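Local structure of TRAP-T family transporter, DctP (Periplasmic binding) subunit (Sulfitobacter sp. NAS-14.1, 4PF8) at residues G41-M46 and V61-V66; Q113-M118 and Y140-A145; L173-I178 and G183-M188; S216-A221 and G283-N288. The protein binds beta-D-galacturonate and, as the periplasmic subunit of a TRAP transporter, probably hands such sugar acids to the membrane permease. All blocks are in the same frame, centred on the assembly; numbering follows the deposited sequence. Where two conformers were deposited one is given.

Interaction 1 of 4, residues G41-M46 and V61-V66; sequences GMEAFM and VFHAGV
V61 meets helix 37-52 with both of its methyl branches, inside the beta-alpha-beta unit formed by strand 26-29, that helix and strand 59-62. The tight part is apolar and buried. M42, a selenomethionine, lies obliquely across V61, its CE 3.9 Å from V61 CG1, and its CB is equally near V61 CG2. F84 of strand 84-88 touches both side chains. The other flank is polar and looser, between the partly exposed residues E43 and H63. The E43 chain bends at chi2 (-94°), which swings the carboxylate over V61 CB to the edge of the imidazole. H63 NE2 donates to E43 OE2 at 2.9 Å with an N-H...O angle of 153°. The acceptor lies near the ring plane and is met on its anti side, while ring and carboxylate planes stand 41° apart. N30 is hydrogen-bonded to the other ring nitrogen, ND1. With an alanine at E43, H63 NE2 would probably lose this acceptor, and the water beside it its bond to the carboxylate. That water extends the polar edge to the strand: it donates to E43 OE1 over a short 2.5 Å and accepts from V61 N at 2.9 Å.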
loop_
_atom_site.group_PDB
_atom_site.type_symbol
_atom_site.label_atom_id
_atom_site.label_comp_id
_atom_site.label_asym_id
_atom_site.label_seq_id
_atom_site.Cartn_x
_atom_site.Cartn_y
_atom_site.Cartn_z
ATOM N N GLY A 41 6.447 -12.916 3.278
ATOM C CA GLY A 41 7.557 -12.389 2.504
ATOM C C GLY A 41 8.678 -11.849 3.384
ATOM O O GLY A 41 9.861 -12.109 3.148
HETATM N N MSE A 42 8.302 -11.065 4.385
HETATM C CA MSE A 42 9.278 -10.460 5.280
HETATM C C MSE A 42 9.995 -11.493 6.119
HETATM O O MSE A 42 11.209 -11.391 6.347
HETATM C CB MSE A 42 8.599 -9.449 6.195
HETATM C CG MSE A 42 8.114 -8.207 5.444
HETATM SE SE MSE A 42 7.412 -6.880 6.649
HETATM C CE MSE A 42 9.043 -6.404 7.516
ATOM N N GLU A 43 9.263 -12.495 6.579
ATOM C CA GLU A 43 9.903 -13.538 7.368
ATOM C C GLU A 43 10.882 -14.327 6.505
ATOM O O GLU A 43 11.933 -14.718 6.983
ATOM C CB GLU A 43 8.870 -14.450 8.023
ATOM C CG GLU A 43 8.014 -13.716 9.061
ATOM C CD GLU A 43 8.507 -13.824 10.486
ATOM O OE1 GLU A 43 9.687 -14.203 10.708
ATOM O OE2 GLU A 43 7.696 -13.520 11.393
ATOM N N ALA A 44 10.541 -14.536 5.232
ATOM C CA ALA A 44 11.407 -15.286 4.322
ATOM C C ALA A 44 12.676 -14.496 4.067
ATOM O O ALA A 44 13.760 -15.079 3.979
ATOM C CB ALA A 44 10.705 -15.592 3.013
ATOM N N PHE A 45 12.527 -13.184 3.929
ATOM C CA PHE A 45 13.657 -12.276 3.772
ATOM C C PHE A 45 14.618 -12.407 4.956
ATOM O O PHE A 45 15.812 -12.652 4.780
ATOM C CB PHE A 45 13.156 -10.827 3.654
ATOM C CG PHE A 45 14.236 -9.797 3.807
ATOM C CD1 PHE A 45 15.153 -9.581 2.801
ATOM C CD2 PHE A 45 14.327 -9.033 4.963
ATOM C CE1 PHE A 45 16.161 -8.637 2.943
ATOM C CE2 PHE A 45 15.325 -8.081 5.102
ATOM C CZ PHE A 45 16.251 -7.892 4.092
HETATM N N MSE A 46 14.084 -12.258 6.163
HETATM C CA MSE A 46 14.917 -12.273 7.359
HETATM C C MSE A 46 15.569 -13.634 7.547
HETATM O O MSE A 46 16.754 -13.729 7.881
HETATM C CB MSE A 46 14.067 -11.924 8.583
HETATM C CG MSE A 46 14.870 -11.619 9.836
HETATM SE SE MSE A 46 16.004 -10.025 9.606
HETATM C CE MSE A 46 17.733 -10.909 9.536
ATOM N N VAL A 61 10.668 -9.799 12.623
ATOM C CA VAL A 61 9.566 -9.028 12.079
ATOM C C VAL A 61 8.482 -8.873 13.141
ATOM O O VAL A 61 8.064 -9.838 13.776
ATOM C CB VAL A 61 8.962 -9.723 10.847
ATOM C CG1 VAL A 61 7.852 -8.867 10.236
ATOM C CG2 VAL A 61 10.057 -10.006 9.818
ATOM N N PHE A 62 8.069 -7.634 13.354
ATOM C CA PHE A 62 7.044 -7.310 14.335
ATOM C C PHE A 62 5.774 -6.988 13.595
ATOM O O PHE A 62 5.686 -5.975 12.892
ATOM C CB PHE A 62 7.493 -6.127 15.193
ATOM C CG PHE A 62 8.640 -6.468 16.107
ATOM C CD1 PHE A 62 9.951 -6.429 15.647
ATOM C CD2 PHE A 62 8.404 -6.871 17.393
ATOM C CE1 PHE A 62 10.992 -6.761 16.456
ATOM C CE2 PHE A 62 9.449 -7.207 18.226
ATOM C CZ PHE A 62 10.751 -7.151 17.758
ATOM N N HIS A 63 4.800 -7.881 13.735
ATOM C CA HIS A 63 3.563 -7.812 12.967
ATOM C C HIS A 63 2.515 -6.916 13.623
ATOM O O HIS A 63 2.690 -6.431 14.746
ATOM C CB HIS A 63 2.999 -9.236 12.807
ATOM C CG HIS A 63 3.953 -10.176 12.166
ATOM N ND1 HIS A 63 4.406 -9.994 10.880
ATOM C CD2 HIS A 63 4.563 -11.295 12.619
ATOM C CE1 HIS A 63 5.261 -10.951 10.566
ATOM N NE2 HIS A 63 5.375 -11.752 11.606
ATOM N N ALA A 64 1.444 -6.669 12.882
ATOM C CA ALA A 64 0.244 -6.026 13.405
ATOM C C ALA A 64 0.478 -4.587 13.845
ATOM O O ALA A 64 -0.274 -4.054 14.674
ATOM C CB ALA A 64 -0.349 -6.852 14.547
ATOM N N GLY A 65 1.492 -3.941 13.275
ATOM C CA GLY A 65 1.730 -2.526 13.518
ATOM C C GLY A 65 2.122 -2.214 14.953
ATOM O O GLY A 65 1.976 -1.071 15.400
ATOM N N VAL A 66 2.621 -3.206 15.690
ATOM C CA VAL A 66 2.890 -3.029 17.116
ATOM C C VAL A 66 3.999 -1.990 17.362
ATOM O O VAL A 66 4.066 -1.389 18.454
ATOM C CB VAL A 66 3.207 -4.388 17.792
ATOM C CG1 VAL A 66 4.553 -4.942 17.341
ATOM C CG2 VAL A 66 3.133 -4.275 19.318
HETATM O O HOH W 1 10.563 -12.732 12.504
#

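Interaction 2 of 4, residues Q113-M118 and Y140-A145; sequences QMYELM and YYDAGA
D142 OD2 accepts from Y115 OH at 2.5 Å, a very short hydrogen bond across the contact, while the other oxygen of the same buried carboxylate turns back to its own loop. The phenol comes from above the carboxylate plane, 39° out of it, and the ring stands almost perpendicular to that plane. D142 OD1 accepts from G144 N at 2.7 Å, closing an Asx turn just after strand 135-141. The acid reaches the helix with one oxygen and the turn with the other because chi1 (-163°) sets its CG anti to the backbone N. Selenomethionine M114 crosses the acid at a slant, its CE 4.0 Å from D142 OD1.

Farther down the helix the contact becomes apolar. Bends at chi2 and chi3 fold M118 so that CE sits over the centre of the Y140 ring, 3.3 Å from its centroid and 8° off the normal, a CH-pi contact. SE stands behind the methyl, more distant above the same face, in a Met-aromatic arrangement. A leucine replacing D142 would probably leave Y115 OH and G144 N without their acceptor and set the turn free to shift. Gripped through both oxygens, the carboxylate fixes the start of a loop whose A143 O accepts from N208, a residue of the galacturonate pocket, consistent with a second-shell role for the turn.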
loop_
_atom_site.group_PDB
_atom_site.type_symbol
_atom_site.label_atom_id
_atom_site.label_comp_id
_atom_site.label_asym_id
_atom_site.label_seq_id
_atom_site.Cartn_x
_atom_site.Cartn_y
_atom_site.Cartn_z
ATOM N N GLN A 113 0.761 -4.202 -15.240
ATOM C CA GLN A 113 1.446 -3.018 -15.735
ATOM C C GLN A 113 2.230 -2.367 -14.589
ATOM O O GLN A 113 3.337 -1.878 -14.791
ATOM C CB GLN A 113 0.464 -1.998 -16.298
ATOM C CG GLN A 113 1.184 -0.877 -16.995
ATOM C CD GLN A 113 0.458 0.440 -16.934
ATOM O OE1 GLN A 113 -0.180 0.760 -15.941
ATOM N NE2 GLN A 113 0.561 1.214 -17.997
HETATM N N MSE A 114 1.658 -2.371 -13.398
HETATM C CA MSE A 114 2.366 -1.848 -12.217
HETATM C C MSE A 114 3.665 -2.626 -11.998
HETATM O O MSE A 114 4.718 -2.024 -11.767
HETATM C CB MSE A 114 1.466 -1.856 -10.980
HETATM C CG MSE A 114 2.140 -1.358 -9.691
HETATM SE SE MSE A 114 3.218 -2.678 -8.768
HETATM C CE MSE A 114 1.786 -3.683 -7.906
ATOM N N TYR A 115 3.641 -3.958 -12.147
ATOM C CA TYR A 115 4.889 -4.721 -11.972
ATOM C C TYR A 115 5.925 -4.264 -13.002
ATOM O O TYR A 115 7.090 -4.036 -12.670
ATOM C CB TYR A 115 4.708 -6.222 -12.197
ATOM C CG TYR A 115 4.038 -7.060 -11.119
ATOM C CD1 TYR A 115 3.266 -6.513 -10.106
ATOM C CD2 TYR A 115 4.181 -8.441 -11.142
ATOM C CE1 TYR A 115 2.660 -7.333 -9.150
ATOM C CE2 TYR A 115 3.595 -9.249 -10.201
ATOM C CZ TYR A 115 2.830 -8.704 -9.218
ATOM O OH TYR A 115 2.268 -9.579 -8.323
ATOM N N GLU A 116 5.502 -4.138 -14.258
ATOM C CA GLU A 116 6.403 -3.776 -15.338
ATOM C C GLU A 116 7.052 -2.421 -15.078
ATOM O O GLU A 116 8.264 -2.261 -15.268
ATOM C CB GLU A 116 5.666 -3.775 -16.681
ATOM N N LEU A 117 6.254 -1.456 -14.632
ATOM C CA LEU A 117 6.758 -0.099 -14.404
ATOM C C LEU A 117 7.646 -0.047 -13.165
ATOM O O LEU A 117 8.731 0.547 -13.207
ATOM C CB LEU A 117 5.590 0.898 -14.272
ATOM C CG LEU A 117 4.769 1.080 -15.555
ATOM C CD1 LEU A 117 3.559 1.947 -15.316
ATOM C CD2 LEU A 117 5.620 1.667 -16.657
HETATM N N MSE A 118 7.188 -0.663 -12.085
HETATM C CA MSE A 118 7.922 -0.617 -10.821
HETATM C C MSE A 118 9.224 -1.420 -10.884
HETATM O O MSE A 118 10.192 -1.088 -10.190
HETATM C CB MSE A 118 7.045 -1.100 -9.664
HETATM C CG MSE A 118 5.853 -0.187 -9.413
HETATM SE SE MSE A 118 6.362 1.672 -9.018
HETATM C CE MSE A 118 7.292 1.310 -7.396
ATOM N N TYR A 140 9.472 -4.390 -4.742
ATOM C CA TYR A 140 8.097 -3.899 -4.687
ATOM C C TYR A 140 7.088 -5.040 -4.572
ATOM O O TYR A 140 6.908 -5.867 -5.482
ATOM C CB TYR A 140 7.807 -2.977 -5.898
ATOM C CG TYR A 140 8.684 -1.749 -5.912
ATOM C CD1 TYR A 140 8.555 -0.772 -4.918
ATOM C CD2 TYR A 140 9.646 -1.558 -6.904
ATOM C CE1 TYR A 140 9.374 0.334 -4.897
ATOM C CE2 TYR A 140 10.465 -0.433 -6.899
ATOM C CZ TYR A 140 10.318 0.509 -5.882
ATOM O OH TYR A 140 11.128 1.631 -5.858
ATOM N N TYR A 141 6.458 -5.093 -3.409
ATOM C CA TYR A 141 5.435 -6.084 -3.083
ATOM C C TYR A 141 4.086 -5.666 -3.660
ATOM O O TYR A 141 3.802 -4.483 -3.833
ATOM C CB TYR A 141 5.305 -6.234 -1.560
ATOM C CG TYR A 141 6.356 -7.082 -0.828
ATOM C CD1 TYR A 141 7.601 -7.350 -1.371
ATOM C CD2 TYR A 141 6.080 -7.592 0.431
ATOM C CE1 TYR A 141 8.542 -8.125 -0.660
ATOM C CE2 TYR A 141 6.991 -8.357 1.126
ATOM C CZ TYR A 141 8.214 -8.620 0.588
ATOM O OH TYR A 141 9.112 -9.377 1.308
ATOM N N ASP A 142 3.271 -6.662 -3.977
ATOM C CA ASP A 142 1.938 -6.483 -4.550
ATOM C C ASP A 142 0.918 -6.202 -3.456
ATOM O O ASP A 142 0.904 -6.868 -2.429
ATOM C CB ASP A 142 1.579 -7.793 -5.261
ATOM C CG ASP A 142 0.422 -7.680 -6.250
ATOM O OD1 ASP A 142 -0.349 -6.693 -6.245
ATOM O OD2 ASP A 142 0.293 -8.653 -7.051
ATOM N N ALA A 143 0.069 -5.211 -3.680
ATOM C CA ALA A 143 -1.073 -4.970 -2.807
ATOM C C ALA A 143 -2.353 -4.851 -3.633
ATOM O O ALA A 143 -3.341 -4.247 -3.200
ATOM C CB ALA A 143 -0.868 -3.739 -1.959
ATOM N N GLY A 144 -2.332 -5.458 -4.810
ATOM C CA GLY A 144 -3.524 -5.498 -5.628
ATOM C C GLY A 144 -4.104 -4.124 -5.861
ATOM O O GLY A 144 -3.382 -3.162 -5.982
ATOM N N ALA A 145 -5.432 -4.064 -5.992
ATOM C CA ALA A 145 -6.149 -2.803 -6.227
ATOM C C ALA A 145 -7.106 -2.560 -5.077
ATOM O O ALA A 145 -7.632 -3.495 -4.498
ATOM C CB ALA A 145 -6.937 -2.868 -7.533
#

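Interaction 3 of 4, residues L173-I178 and G183-M188; sequences LFVGMI and GNATPM
The methyl of A185 points into helix 172-179 and settles between V175 and I178, one turn apart. Its CB is 3.9 Å from V175 CA and 3.8 Å from I178 CB, so the strand comes close to the helix backbone itself. The short helix and strand axes approach to 7.4 Å and run nearly antiparallel, at 160°. V175 stands beside A185, and its CG2 crosses P187 obliquely, reaching P187 CG at 4.1 Å toward the more exposed border.

I178 faces the strand with CB and CG2. Its CG2 branch, anti to the backbone N, lies over the backbone of G183 and comes to 3.6 Å from G183 CA. A CB on G183 would point toward the helix and clash with I178 CG2. The rest of I178 leads away to V166 and V168 of the neighbouring strand 165-168. At the end where the chain reverses, G183 N donates to I178 O at 2.9 Å, approaching from above the carbonyl plane.

V175, I178, A185 and P187 therefore form an apolar seam with one backbone bond at its turn. Such a close return is characteristic of a beta-alpha-beta crossover: strand 165-168, helix 172-179 and strand 184-187, the two strands parallel and paired. R167 and M169, which line the sugar-acid pocket, lie at the end of the first strand and just beyond it.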
loop_
_atom_site.group_PDB
_atom_site.type_symbol
_atom_site.label_atom_id
_atom_site.label_comp_id
_atom_site.label_asym_id
_atom_site.label_seq_id
_atom_site.Cartn_x
_atom_site.Cartn_y
_atom_site.Cartn_z
ATOM N N LEU A 173 -3.787 13.444 -1.078
ATOM C CA LEU A 173 -4.364 13.019 -2.349
ATOM C C LEU A 173 -5.663 12.248 -2.142
ATOM O O LEU A 173 -6.589 12.388 -2.930
ATOM C CB LEU A 173 -3.390 12.144 -3.153
ATOM C CG LEU A 173 -2.311 12.826 -3.985
ATOM C CD1 LEU A 173 -1.428 11.757 -4.611
ATOM C CD2 LEU A 173 -2.898 13.724 -5.057
ATOM N N PHE A 174 -5.724 11.421 -1.101
ATOM C CA PHE A 174 -6.900 10.598 -0.847
ATOM C C PHE A 174 -8.081 11.404 -0.320
ATOM O O PHE A 174 -9.241 11.067 -0.586
ATOM C CB PHE A 174 -6.561 9.437 0.100
ATOM C CG PHE A 174 -5.414 8.593 -0.400
ATOM C CD1 PHE A 174 -5.309 8.251 -1.742
ATOM C CD2 PHE A 174 -4.423 8.181 0.451
ATOM C CE1 PHE A 174 -4.246 7.498 -2.192
ATOM C CE2 PHE A 174 -3.354 7.452 -0.022
ATOM C CZ PHE A 174 -3.286 7.099 -1.327
ATOM N N VAL A 175 -7.794 12.466 0.413
ATOM C CA VAL A 175 -8.840 13.374 0.841
ATOM C C VAL A 175 -9.480 13.991 -0.410
ATOM O O VAL A 175 -10.714 14.029 -0.536
ATOM C CB VAL A 175 -8.267 14.456 1.762
ATOM C CG1 VAL A 175 -9.310 15.540 2.043
ATOM C CG2 VAL A 175 -7.779 13.839 3.048
ATOM N N GLY A 176 -8.647 14.442 -1.344
ATOM C CA GLY A 176 -9.126 15.034 -2.583
ATOM C C GLY A 176 -9.955 14.055 -3.405
ATOM O O GLY A 176 -10.954 14.420 -4.025
HETATM N N MSE A 177 -9.550 12.797 -3.411
HETATM C CA MSE A 177 -10.265 11.758 -4.137
HETATM C C MSE A 177 -11.699 11.607 -3.630
HETATM O O MSE A 177 -12.646 11.560 -4.419
HETATM C CB MSE A 177 -9.499 10.448 -3.979
HETATM C CG MSE A 177 -10.226 9.199 -4.390
HETATM SE SE MSE A 177 -8.976 7.707 -4.194
HETATM C CE MSE A 177 -7.478 8.661 -4.854
ATOM N N ILE A 178 -11.857 11.526 -2.320
ATOM C CA ILE A 178 -13.173 11.347 -1.716
ATOM C C ILE A 178 -14.018 12.613 -1.901
ATOM O O ILE A 178 -15.213 12.539 -2.237
ATOM C CB ILE A 178 -13.048 10.999 -0.222
ATOM C CG1 ILE A 178 -12.309 9.689 -0.037
ATOM C CG2 ILE A 178 -14.393 10.894 0.441
ATOM C CD1 ILE A 178 -12.895 8.567 -0.782
ATOM N N GLY A 183 -17.846 12.922 -1.008
ATOM C CA GLY A 183 -17.758 12.243 0.274
ATOM C C GLY A 183 -17.049 13.094 1.303
ATOM O O GLY A 183 -16.534 14.179 0.999
ATOM N N ASN A 184 -17.037 12.605 2.532
ATOM C CA ASN A 184 -16.338 13.276 3.612
ATOM C C ASN A 184 -15.228 12.366 4.105
ATOM O O ASN A 184 -15.492 11.295 4.638
ATOM C CB ASN A 184 -17.307 13.643 4.729
ATOM C CG ASN A 184 -18.442 14.532 4.240
ATOM O OD1 ASN A 184 -18.225 15.682 3.836
ATOM N ND2 ASN A 184 -19.655 13.994 4.249
ATOM N N ALA A 185 -13.989 12.793 3.885
ATOM C CA ALA A 185 -12.809 11.981 4.163
ATOM C C ALA A 185 -12.244 12.210 5.547
ATOM O O ALA A 185 -12.181 13.336 6.017
ATOM C CB ALA A 185 -11.746 12.275 3.153
ATOM N N THR A 186 -11.817 11.129 6.190
ATOM C CA THR A 186 -11.145 11.235 7.470
ATOM C C THR A 186 -9.879 10.384 7.393
ATOM O O THR A 186 -9.974 9.171 7.294
ATOM C CB THR A 186 -12.014 10.680 8.610
ATOM O OG1 THR A 186 -13.212 11.451 8.714
ATOM C CG2 THR A 186 -11.289 10.824 9.944
ATOM N N PRO A 187 -8.695 11.030 7.426
ATOM C CA PRO A 187 -7.424 10.301 7.499
ATOM C C PRO A 187 -7.363 9.613 8.861
ATOM O O PRO A 187 -7.628 10.247 9.885
ATOM C CB PRO A 187 -6.365 11.402 7.368
ATOM C CG PRO A 187 -7.106 12.600 6.858
ATOM C CD PRO A 187 -8.489 12.484 7.374
HETATM N N MSE A 188 -7.066 8.318 8.873
HETATM C CA MSE A 188 -7.037 7.558 10.120
HETATM C C MSE A 188 -6.075 6.388 9.962
HETATM O O MSE A 188 -6.053 5.710 8.930
HETATM C CB MSE A 188 -8.430 7.016 10.449
HETATM C CG MSE A 188 -8.532 6.240 11.748
HETATM SE SE MSE A 188 -10.363 5.562 11.963
HETATM C CE MSE A 188 -11.209 7.027 11.215
#

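Interaction 4 of 4, residues S216-A221 and G283-N288; sequences SHFEVA and GGVEVN
The F218 ring presents its edge to V285 and G283, while E219 CG from its own segment lies over the centre of one face, 3.8 Å above the plane. At that edge V285 CG2 is close to the ring plane, 4.0 Å from F218 CD2, and G283 CA is a looser neighbour of F218 CE2. The segment 283-288 enters here through a Schellman motif that ends the long helix 248-282: V285 N bonds back to I280 O, G284 N to M281 O, and G284 has positive phi. The chain then runs on into strand 286-289, an outer strand of the four-stranded sheet.

F218 and V285 cross at about a right angle. The phenylalanine holds CG between the backbone N and the carbonyl carbon (chi1 79°), the crowded position, and this turns the ring toward the end of the long helix. V285 CG2 also touches the backbone, 3.7 Å from F218 O, and the side chain rests on I280 and Y212. G283 has no CB to offer; one would point at the ring and run into F218 CE2.

No hydrogen bond passes directly between the segments. K222 joins them instead, its NZ bonded to both F218 O and G283 O. In the weakly bonded helical turn at about 217-220, one carbonyl takes two donors: H217 O accepts from V220 N at 3.0 Å and from A221 N at 2.9 Å.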
loop_
_atom_site.group_PDB
_atom_site.type_symbol
_atom_site.label_atom_id
_atom_site.label_comp_id
_atom_site.label_asym_id
_atom_site.label_seq_id
_atom_site.Cartn_x
_atom_site.Cartn_y
_atom_site.Cartn_z
ATOM N N SER A 216 -11.093 -8.094 9.411
ATOM C CA SER A 216 -12.504 -8.248 9.744
ATOM C C SER A 216 -13.364 -7.045 9.354
ATOM O O SER A 216 -14.517 -6.955 9.783
ATOM C CB SER A 216 -12.712 -8.575 11.219
ATOM O OG SER A 216 -12.078 -9.801 11.566
ATOM N N HIS A 217 -12.847 -6.119 8.557
ATOM C CA HIS A 217 -13.679 -5.011 8.104
ATOM C C HIS A 217 -14.914 -5.552 7.392
ATOM O O HIS A 217 -15.981 -4.931 7.438
ATOM C CB HIS A 217 -12.941 -4.051 7.192
ATOM C CG HIS A 217 -11.835 -3.303 7.865
ATOM N ND1 HIS A 217 -10.955 -2.496 7.176
ATOM C CD2 HIS A 217 -11.433 -3.282 9.162
ATOM C CE1 HIS A 217 -10.058 -2.011 8.024
ATOM N NE2 HIS A 217 -10.318 -2.487 9.223
ATOM N N PHE A 218 -14.775 -6.697 6.719
ATOM C CA PHE A 218 -15.897 -7.248 5.961
ATOM C C PHE A 218 -17.026 -7.703 6.841
ATOM O O PHE A 218 -18.138 -7.862 6.360
ATOM C CB PHE A 218 -15.447 -8.390 5.062
ATOM C CG PHE A 218 -15.247 -9.705 5.764
ATOM C CD1 PHE A 218 -14.138 -9.926 6.553
ATOM C CD2 PHE A 218 -16.162 -10.740 5.612
ATOM C CE1 PHE A 218 -13.934 -11.137 7.198
ATOM C CE2 PHE A 218 -15.961 -11.972 6.243
ATOM C CZ PHE A 218 -14.847 -12.164 7.035
ATOM N N GLU A 219 -16.772 -7.889 8.129
ATOM C CA GLU A 219 -17.828 -8.277 9.052
ATOM C C GLU A 219 -18.683 -7.089 9.481
ATOM O O GLU A 219 -19.791 -7.280 9.995
ATOM C CB GLU A 219 -17.239 -8.964 10.290
ATOM C CG GLU A 219 -16.552 -10.288 9.945
ATOM C CD GLU A 219 -15.979 -11.015 11.148
ATOM O OE1 GLU A 219 -15.637 -12.211 11.011
ATOM O OE2 GLU A 219 -15.860 -10.400 12.227
ATOM N N VAL A 220 -18.171 -5.882 9.309
ATOM C CA VAL A 220 -18.879 -4.677 9.756
ATOM C C VAL A 220 -19.232 -3.720 8.608
ATOM O O VAL A 220 -19.963 -2.749 8.810
ATOM C CB VAL A 220 -18.085 -3.939 10.865
ATOM C CG1 VAL A 220 -18.091 -4.764 12.167
ATOM C CG2 VAL A 220 -16.672 -3.662 10.447
ATOM N N ALA A 221 -18.727 -3.990 7.407
ATOM C CA ALA A 221 -19.067 -3.206 6.216
ATOM C C ALA A 221 -19.349 -4.218 5.108
ATOM O O ALA A 221 -18.421 -4.719 4.456
ATOM C CB ALA A 221 -17.924 -2.280 5.844
ATOM N N GLY A 283 -19.033 -15.096 3.540
ATOM C CA GLY A 283 -19.411 -14.385 4.749
ATOM C C GLY A 283 -20.597 -13.450 4.575
ATOM O O GLY A 283 -20.930 -12.690 5.483
ATOM N N GLY A 284 -21.213 -13.477 3.400
ATOM C CA GLY A 284 -22.443 -12.740 3.156
ATOM C C GLY A 284 -22.296 -11.323 2.630
ATOM O O GLY A 284 -23.269 -10.579 2.541
ATOM N N VAL A 285 -21.073 -10.924 2.304
ATOM C CA VAL A 285 -20.865 -9.608 1.735
ATOM C C VAL A 285 -21.544 -9.546 0.380
ATOM O O VAL A 285 -21.494 -10.512 -0.384
ATOM C CB VAL A 285 -19.369 -9.312 1.568
ATOM C CG1 VAL A 285 -19.127 -8.031 0.754
ATOM C CG2 VAL A 285 -18.700 -9.190 2.944
ATOM N N GLU A 286 -22.175 -8.409 0.101
ATOM C CA GLU A 286 -22.721 -8.143 -1.210
ATOM C C GLU A 286 -21.635 -7.473 -2.036
ATOM O O GLU A 286 -21.289 -6.308 -1.786
ATOM C CB GLU A 286 -23.940 -7.231 -1.137
ATOM C CG GLU A 286 -24.426 -6.811 -2.512
ATOM C CD GLU A 286 -24.588 -7.980 -3.479
ATOM O OE1 GLU A 286 -24.419 -7.773 -4.711
ATOM O OE2 GLU A 286 -24.894 -9.105 -3.010
ATOM N N VAL A 287 -21.115 -8.213 -3.010
ATOM C CA VAL A 287 -20.070 -7.709 -3.890
ATOM C C VAL A 287 -20.687 -7.248 -5.197
ATOM O O VAL A 287 -21.499 -7.963 -5.800
ATOM C CB VAL A 287 -19.023 -8.781 -4.188
ATOM C CG1 VAL A 287 -17.926 -8.217 -5.078
ATOM C CG2 VAL A 287 -18.414 -9.304 -2.884
ATOM N N ASN A 288 -20.363 -6.036 -5.621
ATOM C CA ASN A 288 -20.767 -5.589 -6.956
ATOM C C ASN A 288 -19.580 -5.117 -7.784
ATOM O O ASN A 288 -18.635 -4.534 -7.256
ATOM C CB ASN A 288 -21.838 -4.497 -6.901
ATOM C CG ASN A 288 -21.322 -3.182 -6.346
ATOM O OD1 ASN A 288 -21.111 -3.036 -5.141
ATOM N ND2 ASN A 288 -21.165 -2.197 -7.224
#

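From the N terminus, the four contacts close one after another; none nests in another and none crosses. Interaction 1 closes the first return from helix to strand at one edge of the five-stranded sheet. Interaction 2 closes a longer loop onto strand 135-141, at the other edge; the two touch where G41 C lies 3.3 Å from Y141 OH. Interaction 3 closes a tight loop in the two-stranded parallel sheet, on the other side of the chain's centre from interaction 1. Interaction 4 spans the widest loop, which contains helix 248-282. That helix also meets F45 and Y141 through S261, linking the four-stranded sheet's edge with interactions 1 and 2.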